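Local atomic coordinates of 4-hydroxyphenylpyruvate dioxygenase (Pseudomonas putida, PDB entry 5HMQ), a protein that converts 3-dehydroshikimate to protocatechuate with the help of a divalent metal ion, in the degradation of quinate and shikimate. Residues A22-G27 and A53-A58; R142-Y147 and W151-Q156; Q334-G339 and I343-E348. All coordinates share one frame; numbering follows the deposited sequence.

Contact 1. Residues A22-G27 and A53-A58; sequences AIAAAG and ADLGIA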
loop_
_atom_site.group_PDB
_atom_site.type_symbol
_atom_site.label_atom_id
_atom_site.label_comp_id
_atom_site.label_asym_id
_atom_site.label_seq_id
_atom_site.Cartn_x
_atom_site.Cartn_y
_atom_site.Cartn_z
ATOM N N ALA C 22 14.590 -3.109 -11.498
ATOM C CA ALA C 22 14.527 -3.367 -10.060
ATOM C C ALA C 22 15.139 -4.722 -9.711
ATOM O O ALA C 22 15.846 -4.855 -8.704
ATOM C CB ALA C 22 13.078 -3.289 -9.575
ATOM N N ILE C 23 14.869 -5.741 -10.532
ATOM C CA ILE C 23 15.418 -7.072 -10.280
ATOM C C ILE C 23 16.942 -7.034 -10.313
ATOM O O ILE C 23 17.614 -7.593 -9.437
ATOM C CB ILE C 23 14.854 -8.079 -11.300
ATOM C CG1 ILE C 23 13.367 -8.328 -11.040
ATOM C CG2 ILE C 23 15.626 -9.383 -11.251
ATOM C CD1 ILE C 23 12.664 -9.064 -12.158
ATOM N N ALA C 24 17.508 -6.356 -11.313
ATOM C CA ALA C 24 18.962 -6.241 -11.399
ATOM C C ALA C 24 19.520 -5.396 -10.259
ATOM O O ALA C 24 20.539 -5.756 -9.657
ATOM C CB ALA C 24 19.368 -5.655 -12.751
ATOM N N ALA C 25 18.873 -4.265 -9.959
ATOM C CA ALA C 25 19.361 -3.384 -8.901
ATOM C C ALA C 25 19.363 -4.074 -7.542
ATOM O O ALA C 25 20.191 -3.750 -6.684
ATOM C CB ALA C 25 18.520 -2.111 -8.847
ATOM N N ALA C 26 18.445 -5.015 -7.322
ATOM C CA ALA C 26 18.382 -5.730 -6.055
ATOM C C ALA C 26 19.473 -6.783 -5.912
ATOM O O ALA C 26 19.666 -7.306 -4.809
ATOM C CB ALA C 26 17.008 -6.385 -5.890
ATOM N N GLY C 27 20.184 -7.109 -6.987
ATOM C CA GLY C 27 21.250 -8.085 -6.934
ATOM C C GLY C 27 20.894 -9.479 -7.400
ATOM O O GLY C 27 21.665 -10.411 -7.139
ATOM N N ALA C 53 20.491 -8.452 -21.000
ATOM C CA ALA C 53 21.933 -8.476 -21.220
ATOM C C ALA C 53 22.583 -7.177 -20.764
ATOM O O ALA C 53 23.658 -7.193 -20.150
ATOM C CB ALA C 53 22.233 -8.741 -22.694
ATOM N N ASP C 54 21.949 -6.039 -21.061
ATOM C CA ASP C 54 22.484 -4.750 -20.629
ATOM C C ASP C 54 22.479 -4.618 -19.110
ATOM O O ASP C 54 23.379 -3.995 -18.533
ATOM C CB ASP C 54 21.694 -3.613 -21.276
ATOM C CG ASP C 54 21.882 -3.559 -22.782
ATOM O OD1 ASP C 54 22.828 -4.201 -23.284
ATOM O OD2 ASP C 54 21.088 -2.876 -23.463
ATOM N N LEU C 55 21.470 -5.179 -18.443
ATOM C CA LEU C 55 21.397 -5.089 -16.990
ATOM C C LEU C 55 22.216 -6.162 -16.287
ATOM O O LEU C 55 22.387 -6.086 -15.066
ATOM C CB LEU C 55 19.943 -5.168 -16.523
ATOM C CG LEU C 55 19.051 -4.000 -16.947
ATOM C CD1 LEU C 55 17.580 -4.352 -16.773
ATOM C CD2 LEU C 55 19.406 -2.750 -16.159
ATOM N N GLY C 56 22.737 -7.142 -17.022
ATOM C CA GLY C 56 23.544 -8.185 -16.424
ATOM C C GLY C 56 22.779 -9.287 -15.733
ATOM O O GLY C 56 23.330 -9.944 -14.845
ATOM N N ILE C 57 21.523 -9.514 -16.108
ATOM C CA ILE C 57 20.733 -10.604 -15.554
ATOM C C ILE C 57 20.340 -11.540 -16.687
ATOM O O ILE C 57 20.119 -11.114 -17.826
ATOM C CB ILE C 57 19.484 -10.104 -14.794
ATOM C CG1 ILE C 57 18.572 -9.295 -15.720
ATOM C CG2 ILE C 57 19.889 -9.288 -13.574
ATOM C CD1 ILE C 57 17.264 -8.878 -15.079
ATOM N N ALA C 58 20.264 -12.827 -16.368
ATOM C CA ALA C 58 19.871 -13.843 -17.331
ATOM C C ALA C 58 18.374 -14.110 -17.242
ATOM O O ALA C 58 17.743 -13.887 -16.207
ATOM C CB ALA C 58 20.646 -15.140 -17.095
#

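Contact 2. Residues R142-Y147 and W151-Q156; sequences RHVNTY and WNLVRQ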
loop_
_atom_site.group_PDB
_atom_site.type_symbol
_atom_site.label_atom_id
_atom_site.label_comp_id
_atom_site.label_asym_id
_atom_site.label_seq_id
_atom_site.Cartn_x
_atom_site.Cartn_y
_atom_site.Cartn_z
ATOM N N ARG C 142 -5.773 -31.583 -12.098
ATOM C CA ARG C 142 -6.834 -32.578 -12.240
ATOM C C ARG C 142 -6.331 -33.993 -11.975
ATOM O O ARG C 142 -6.995 -34.773 -11.283
ATOM C CB ARG C 142 -7.461 -32.480 -13.629
ATOM C CG ARG C 142 -8.547 -33.504 -13.843
ATOM C CD ARG C 142 -9.834 -33.141 -13.137
ATOM N NE ARG C 142 -10.901 -34.061 -13.515
ATOM C CZ ARG C 142 -11.004 -35.307 -13.057
ATOM N NH1 ARG C 142 -10.104 -35.785 -12.205
ATOM N NH2 ARG C 142 -12.007 -36.080 -13.452
ATOM N N HIS C 143 -5.171 -34.348 -12.519
ATOM C CA HIS C 143 -4.597 -35.674 -12.328
ATOM C C HIS C 143 -3.232 -35.662 -11.660
ATOM O O HIS C 143 -2.869 -36.649 -11.018
ATOM C CB HIS C 143 -4.480 -36.416 -13.669
ATOM C CG HIS C 143 -5.782 -36.582 -14.390
ATOM N ND1 HIS C 143 -6.815 -37.346 -13.892
ATOM C CD2 HIS C 143 -6.218 -36.084 -15.572
ATOM C CE1 HIS C 143 -7.831 -37.313 -14.736
ATOM N NE2 HIS C 143 -7.494 -36.554 -15.764
ATOM N N VAL C 144 -2.469 -34.580 -11.794
ATOM C CA VAL C 144 -1.129 -34.473 -11.228
ATOM C C VAL C 144 -1.104 -33.243 -10.332
ATOM O O VAL C 144 -1.208 -32.110 -10.819
ATOM C CB VAL C 144 -0.054 -34.377 -12.319
ATOM C CG1 VAL C 144 1.322 -34.209 -11.698
ATOM C CG2 VAL C 144 -0.099 -35.603 -13.217
ATOM N N ASN C 145 -0.955 -33.457 -9.021
ATOM C CA ASN C 145 -0.942 -32.335 -8.093
ATOM C C ASN C 145 0.126 -32.453 -7.012
ATOM O O ASN C 145 0.080 -31.694 -6.036
ATOM C CB ASN C 145 -2.325 -32.167 -7.446
ATOM C CG ASN C 145 -2.619 -33.234 -6.409
ATOM O OD1 ASN C 145 -2.265 -34.401 -6.583
ATOM N ND2 ASN C 145 -3.279 -32.841 -5.327
ATOM N N THR C 146 1.090 -33.362 -7.154
ATOM C CA THR C 146 2.180 -33.500 -6.197
ATOM C C THR C 146 3.483 -33.659 -6.966
ATOM O O THR C 146 3.491 -34.063 -8.132
ATOM C CB THR C 146 1.991 -34.703 -5.261
ATOM O OG1 THR C 146 1.956 -35.909 -6.033
ATOM C CG2 THR C 146 0.695 -34.577 -4.470
ATOM N N TYR C 147 4.596 -33.341 -6.299
ATOM C CA TYR C 147 5.893 -33.521 -6.942
ATOM C C TYR C 147 6.217 -34.995 -7.143
ATOM O O TYR C 147 6.941 -35.345 -8.082
ATOM C CB TYR C 147 6.999 -32.840 -6.131
ATOM C CG TYR C 147 7.448 -33.600 -4.900
ATOM C CD1 TYR C 147 8.453 -34.560 -4.977
ATOM C CD2 TYR C 147 6.882 -33.345 -3.658
ATOM C CE1 TYR C 147 8.866 -35.257 -3.860
ATOM C CE2 TYR C 147 7.294 -34.034 -2.531
ATOM C CZ TYR C 147 8.286 -34.989 -2.637
ATOM O OH TYR C 147 8.699 -35.677 -1.520
ATOM N N TRP C 151 7.628 -36.512 -10.647
ATOM C CA TRP C 151 8.842 -37.301 -10.819
ATOM C C TRP C 151 8.526 -38.683 -11.379
ATOM O O TRP C 151 9.293 -39.222 -12.184
ATOM C CB TRP C 151 9.593 -37.415 -9.492
ATOM C CG TRP C 151 10.715 -38.412 -9.530
ATOM C CD1 TRP C 151 10.904 -39.463 -8.680
ATOM C CD2 TRP C 151 11.799 -38.453 -10.468
ATOM N NE1 TRP C 151 12.039 -40.156 -9.031
ATOM C CE2 TRP C 151 12.606 -39.556 -10.126
ATOM C CE3 TRP C 151 12.165 -37.664 -11.565
ATOM C CZ2 TRP C 151 13.754 -39.892 -10.839
ATOM C CZ3 TRP C 151 13.307 -37.998 -12.273
ATOM C CH2 TRP C 151 14.088 -39.102 -11.906
ATOM N N ASN C 152 7.397 -39.268 -10.971
ATOM C CA ASN C 152 6.989 -40.558 -11.522
ATOM C C ASN C 152 6.867 -40.486 -13.040
ATOM O O ASN C 152 7.370 -41.357 -13.758
ATOM C CB ASN C 152 5.658 -40.996 -10.908
ATOM C CG ASN C 152 5.240 -42.391 -11.347
ATOM O OD1 ASN C 152 5.995 -43.099 -12.015
ATOM N ND2 ASN C 152 4.015 -42.774 -11.012
ATOM N N LEU C 153 6.202 -39.445 -13.548
ATOM C CA LEU C 153 6.013 -39.321 -14.989
ATOM C C LEU C 153 7.306 -38.911 -15.684
ATOM O O LEU C 153 7.624 -39.423 -16.763
ATOM C CB LEU C 153 4.899 -38.318 -15.286
ATOM C CG LEU C 153 3.517 -38.666 -14.728
ATOM C CD1 LEU C 153 2.522 -37.543 -14.987
ATOM C CD2 LEU C 153 3.018 -39.976 -15.315
ATOM N N VAL C 154 8.061 -37.986 -15.086
ATOM C CA VAL C 154 9.309 -37.535 -15.697
ATOM C C VAL C 154 10.312 -38.680 -15.767
ATOM O O VAL C 154 11.026 -38.842 -16.764
ATOM C CB VAL C 154 9.872 -36.324 -14.929
ATOM C CG1 VAL C 154 11.285 -35.999 -15.391
ATOM C CG2 VAL C 154 8.967 -35.115 -15.116
ATOM N N ARG C 155 10.381 -39.490 -14.709
ATOM C CA ARG C 155 11.299 -40.625 -14.699
ATOM C C ARG C 155 10.947 -41.625 -15.794
ATOM O O ARG C 155 11.825 -42.097 -16.525
ATOM C CB ARG C 155 11.283 -41.293 -13.324
ATOM C CG ARG C 155 12.240 -42.455 -13.174
ATOM C CD ARG C 155 12.083 -43.110 -11.811
ATOM N NE ARG C 155 10.689 -43.429 -11.520
ATOM C CZ ARG C 155 10.037 -44.468 -12.033
ATOM N NH1 ARG C 155 10.656 -45.296 -12.867
ATOM N NH2 ARG C 155 8.767 -44.683 -11.714
ATOM N N GLN C 156 9.661 -41.963 -15.921
ATOM C CA GLN C 156 9.247 -42.925 -16.937
ATOM C C GLN C 156 9.455 -42.379 -18.346
ATOM O O GLN C 156 9.809 -43.133 -19.260
ATOM C CB GLN C 156 7.784 -43.316 -16.731
ATOM C CG GLN C 156 7.508 -44.053 -15.434
ATOM C CD GLN C 156 6.075 -44.536 -15.342
ATOM O OE1 GLN C 156 5.585 -45.227 -16.236
ATOM N NE2 GLN C 156 5.390 -44.166 -14.266
#

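Contact 3. Residues Q334-G339 and I343-E348; sequences QLLRQG and IVLNAE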
loop_
_atom_site.group_PDB
_atom_site.type_symbol
_atom_site.label_atom_id
_atom_site.label_comp_id
_atom_site.label_asym_id
_atom_site.label_seq_id
_atom_site.Cartn_x
_atom_site.Cartn_y
_atom_site.Cartn_z
ATOM N N GLN C 334 16.274 15.424 27.471
ATOM C CA GLN C 334 16.009 15.017 28.840
ATOM C C GLN C 334 16.060 13.502 28.960
ATOM O O GLN C 334 15.563 12.780 28.089
ATOM C CB GLN C 334 14.646 15.526 29.312
ATOM C CG GLN C 334 14.607 17.018 29.582
ATOM C CD GLN C 334 15.386 17.397 30.827
ATOM O OE1 GLN C 334 15.681 16.552 31.671
ATOM N NE2 GLN C 334 15.715 18.678 30.951
ATOM N N LEU C 335 16.672 13.032 30.040
ATOM C CA LEU C 335 16.769 11.612 30.339
ATOM C C LEU C 335 15.906 11.300 31.552
ATOM O O LEU C 335 16.012 11.974 32.584
ATOM C CB LEU C 335 18.222 11.208 30.598
ATOM C CG LEU C 335 18.452 9.767 31.053
ATOM C CD1 LEU C 335 18.008 8.795 29.972
ATOM C CD2 LEU C 335 19.911 9.540 31.408
ATOM N N LEU C 336 15.054 10.286 31.427
ATOM C CA LEU C 336 14.249 9.807 32.541
ATOM C C LEU C 336 14.528 8.328 32.757
ATOM O O LEU C 336 14.803 7.584 31.811
ATOM C CB LEU C 336 12.740 10.026 32.331
ATOM C CG LEU C 336 12.212 11.456 32.469
ATOM C CD1 LEU C 336 12.450 12.281 31.212
ATOM C CD2 LEU C 336 10.754 11.486 32.918
ATOM N N ARG C 337 14.464 7.910 34.019
ATOM C CA ARG C 337 14.977 6.608 34.408
ATOM C C ARG C 337 14.070 5.985 35.458
ATOM O O ARG C 337 13.542 6.684 36.329
ATOM C CB ARG C 337 16.405 6.767 34.940
ATOM C CG ARG C 337 17.257 5.525 34.954
ATOM C CD ARG C 337 18.684 5.928 35.297
ATOM N NE ARG C 337 19.665 5.274 34.434
ATOM C CZ ARG C 337 20.912 5.704 34.260
ATOM N NH1 ARG C 337 21.334 6.792 34.891
ATOM N NH2 ARG C 337 21.735 5.047 33.455
ATOM N N GLN C 338 13.891 4.669 35.367
ATOM C CA GLN C 338 13.188 3.909 36.400
ATOM C C GLN C 338 13.571 2.449 36.253
ATOM O O GLN C 338 13.309 1.844 35.208
ATOM C CB GLN C 338 11.673 4.075 36.289
ATOM C CG GLN C 338 10.899 3.253 37.311
ATOM C CD GLN C 338 9.404 3.510 37.270
ATOM O OE1 GLN C 338 8.652 2.981 38.088
ATOM N NE2 GLN C 338 8.966 4.318 36.314
ATOM N N GLY C 339 14.169 1.882 37.293
ATOM C CA GLY C 339 14.630 0.507 37.213
ATOM C C GLY C 339 15.672 0.346 36.122
ATOM O O GLY C 339 16.707 1.026 36.112
ATOM N N ILE C 343 14.614 6.350 29.223
ATOM C CA ILE C 343 13.819 7.023 28.203
ATOM C C ILE C 343 14.431 8.390 27.938
ATOM O O ILE C 343 14.647 9.171 28.872
ATOM C CB ILE C 343 12.343 7.157 28.621
ATOM C CG1 ILE C 343 11.691 5.777 28.685
ATOM C CG2 ILE C 343 11.592 8.043 27.639
ATOM C CD1 ILE C 343 10.268 5.789 29.174
ATOM N N VAL C 344 14.719 8.673 26.672
ATOM C CA VAL C 344 15.360 9.916 26.255
ATOM C C VAL C 344 14.319 10.765 25.534
ATOM O O VAL C 344 13.738 10.329 24.532
ATOM C CB VAL C 344 16.570 9.638 25.349
ATOM C CG1 VAL C 344 17.211 10.941 24.893
ATOM C CG2 VAL C 344 17.571 8.710 26.044
ATOM N N LEU C 345 14.078 11.974 26.039
ATOM C CA LEU C 345 13.163 12.923 25.412
ATOM C C LEU C 345 13.986 13.920 24.601
ATOM O O LEU C 345 14.675 14.773 25.169
ATOM C CB LEU C 345 12.305 13.632 26.457
ATOM C CG LEU C 345 11.440 12.755 27.367
ATOM C CD1 LEU C 345 10.553 13.619 28.250
ATOM C CD2 LEU C 345 10.601 11.785 26.546
ATOM N N ASN C 346 13.921 13.800 23.278
ATOM C CA ASN C 346 14.756 14.579 22.367
ATOM C C ASN C 346 13.920 15.732 21.820
ATOM O O ASN C 346 13.054 15.537 20.963
ATOM C CB ASN C 346 15.295 13.682 21.256
ATOM C CG ASN C 346 16.247 14.404 20.317
ATOM O OD1 ASN C 346 16.520 15.593 20.476
ATOM N ND2 ASN C 346 16.774 13.673 19.341
ATOM N N ALA C 347 14.175 16.937 22.329
ATOM C CA ALA C 347 13.510 18.145 21.860
ATOM C C ALA C 347 14.462 19.093 21.142
ATOM O O ALA C 347 14.105 20.252 20.904
ATOM C CB ALA C 347 12.835 18.867 23.029
ATOM N N GLU C 348 15.656 18.632 20.797
ATOM C CA GLU C 348 16.630 19.470 20.105
ATOM C C GLU C 348 16.159 19.762 18.686
ATOM O O GLU C 348 15.929 18.822 17.915
ATOM C CB GLU C 348 17.995 18.788 20.085
ATOM C CG GLU C 348 19.088 19.565 19.360
ATOM C CD GLU C 348 19.613 20.752 20.154
ATOM O OE1 GLU C 348 19.045 21.073 21.221
ATOM O OE2 GLU C 348 20.607 21.365 19.711
#

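Contact 1. Residues A22-G27 and A53-A58
Ala24, whose methyl group presses against Leu55 and Ile57, sits in a helix turn closed by the bond from Ala26 N to Ala22 O, 2.9 Å long. Its own carbonyl is used just beyond: Gly27 N donates to Ala24 O over 3.0 Å, within the Schellman motif that ends this helix. Gly27 has positive phi (99°), with which the chain leaves its helical path. Residues 53-58 use the same device, since Gly56 is the C-prime residue of a second Schellman motif. The pair thus illustrates how two helices can pack where they end, a small alanine on one fitting against larger apolar side chains at and just after the end of the other.

The centre of the contact is Ala24 CB. It lies 3.8 Å from Leu55 CB, and it also meets Ile57 CG2 at 3.8 Å, so that the methyl bridges the last turn of helix 45-55 and the residue that follows Gly56. Ile57 carries both of its branches into the contact. With chi1 at 59°, CG1 stands between the backbone N and the carbonyl carbon, which sends CD1 across toward Ile23 and leaves CG2 for Ala24. The two isoleucine side chains lie roughly perpendicular to each other, more loosely, with Ile23 CG2 4.2 Å from Ile57 CD1.

Both helices belong to the outer layer of the TIM barrel. Beneath them, Ile23 and Ile57 each rest on Val31 of strand 30-34, while helix 252-276 packs against residues 22-27 through Ala22, Ala25 and Ala26.

Contact 2. Residues R142-Y147 and W151-Q156
Tyr147, Trp151 and Leu153 contribute most of the buried surface, and they show how a helix start is held together and how the loop before it packs on the next turn. Tyr147 O accepts from Trp151 N at 2.9 Å, an almost straight bond (168° at the hydrogen) with the donor tilted somewhat from the carbonyl plane. This is the i to i+4 bond of helix 147-157. Thr146 stands just before it at the N-cap position, its side chain capping a backbone N of the first turn.

Trp151 touches the other segment through its root. CB lies 3.6 Å from Tyr147 O, while CG is anti to the backbone N (chi1 170°) and carries the indole away from the loop. Within the helix, Arg155 CB sits over one face of the indole, 3.7 Å from the ring plane and nearer its border than its centre.

Leu153 reaches back to the loop from two residues farther along the helix. Its CD1 meets Val144 CG2 at 3.7 Å, and the two side chains pass alongside each other, pointing opposite ways. Both also touch Tyr135 of strand 132-136, and Leu153 packs on helix 112-128, which places the pair between barrel wall and outer helices.

Tyr147 OH is held by Asp177 O, so the buried hydroxyl has a backbone partner. The side chain of Tyr147 lies about 8 Å from those of the metal ligands Glu136 and Asp167, yet it is not itself a ligand. The chemistry implies a division of labour between the two segments: one backbone bond orders the first turn, and Val144 with Leu153 adds an apolar seal, while the loop is also held by polar bonds such as Val144 O to Ser102 OG.

Contact 3. Residues Q334-G339 and I343-E348
Leu336 and Leu345 form the tight side of this antiparallel hairpin, with Leu336 CD1 3.8 Å from Leu345 CD1. They meet diagonally across the strands, because Leu336 is paired in register with Ile343 and Leu345 with Gln334. Leu336 CG lies anti to its carbonyl carbon (chi1 -74°), as Leu345 CG does to its own, and the two chains lean together on the face they share with Ile343.

The backbones are tied by four hydrogen bonds. Leu345 N donates to Gln334 O over 2.7 Å and Leu336 N to Ile343 O over 2.8 Å; each of these pairs is completed by a second bond in return. Between them, Leu335 and Val344 make the non-hydrogen-bonded pair, and their side chains touch on the reverse face, Leu335 CD1 to Val344 CG2 at 4.0 Å.

The loose side is the end of the partly exposed Gln334 side chain: its backbone is firmly paired and Gln334 CB lies 4.1 Å from Leu345 CB, but the bent chain then leads away. Past Asn346 the strand gives way to an Asx turn, Asn346 OD1 accepting from Glu348 N.

The hairpin supplies two strands of the beta-alpha-beta-beta-beta module characteristic of VOC domains. Leu336, Ile343 and Leu345 lie under helix 307-319, with strand 295-304 flanking 341-346 and strand 323-328 flanking 333-338.

In the fold
The three contacts follow one another along the chain, and each is complete before the next begins. Contacts 1 and 2 share the TIM barrel associated with dehydratase activity, their centres about 34 Å apart: the first joins helices 16-25 and 45-55 near the start of the barrel, the second lies where strand 132-136 leads into helix 147-157, with the side chain of Tyr147 about 11 Å from the bound magnesium ion. Contact 3 belongs to the dioxygenase-like part, its centre about 46 Å from that of contact 1 and about 63 Å from that of contact 2, which lies on the opposite side of the chain's centre. None touches another. They therefore sample two distinct domains of a fusion protein.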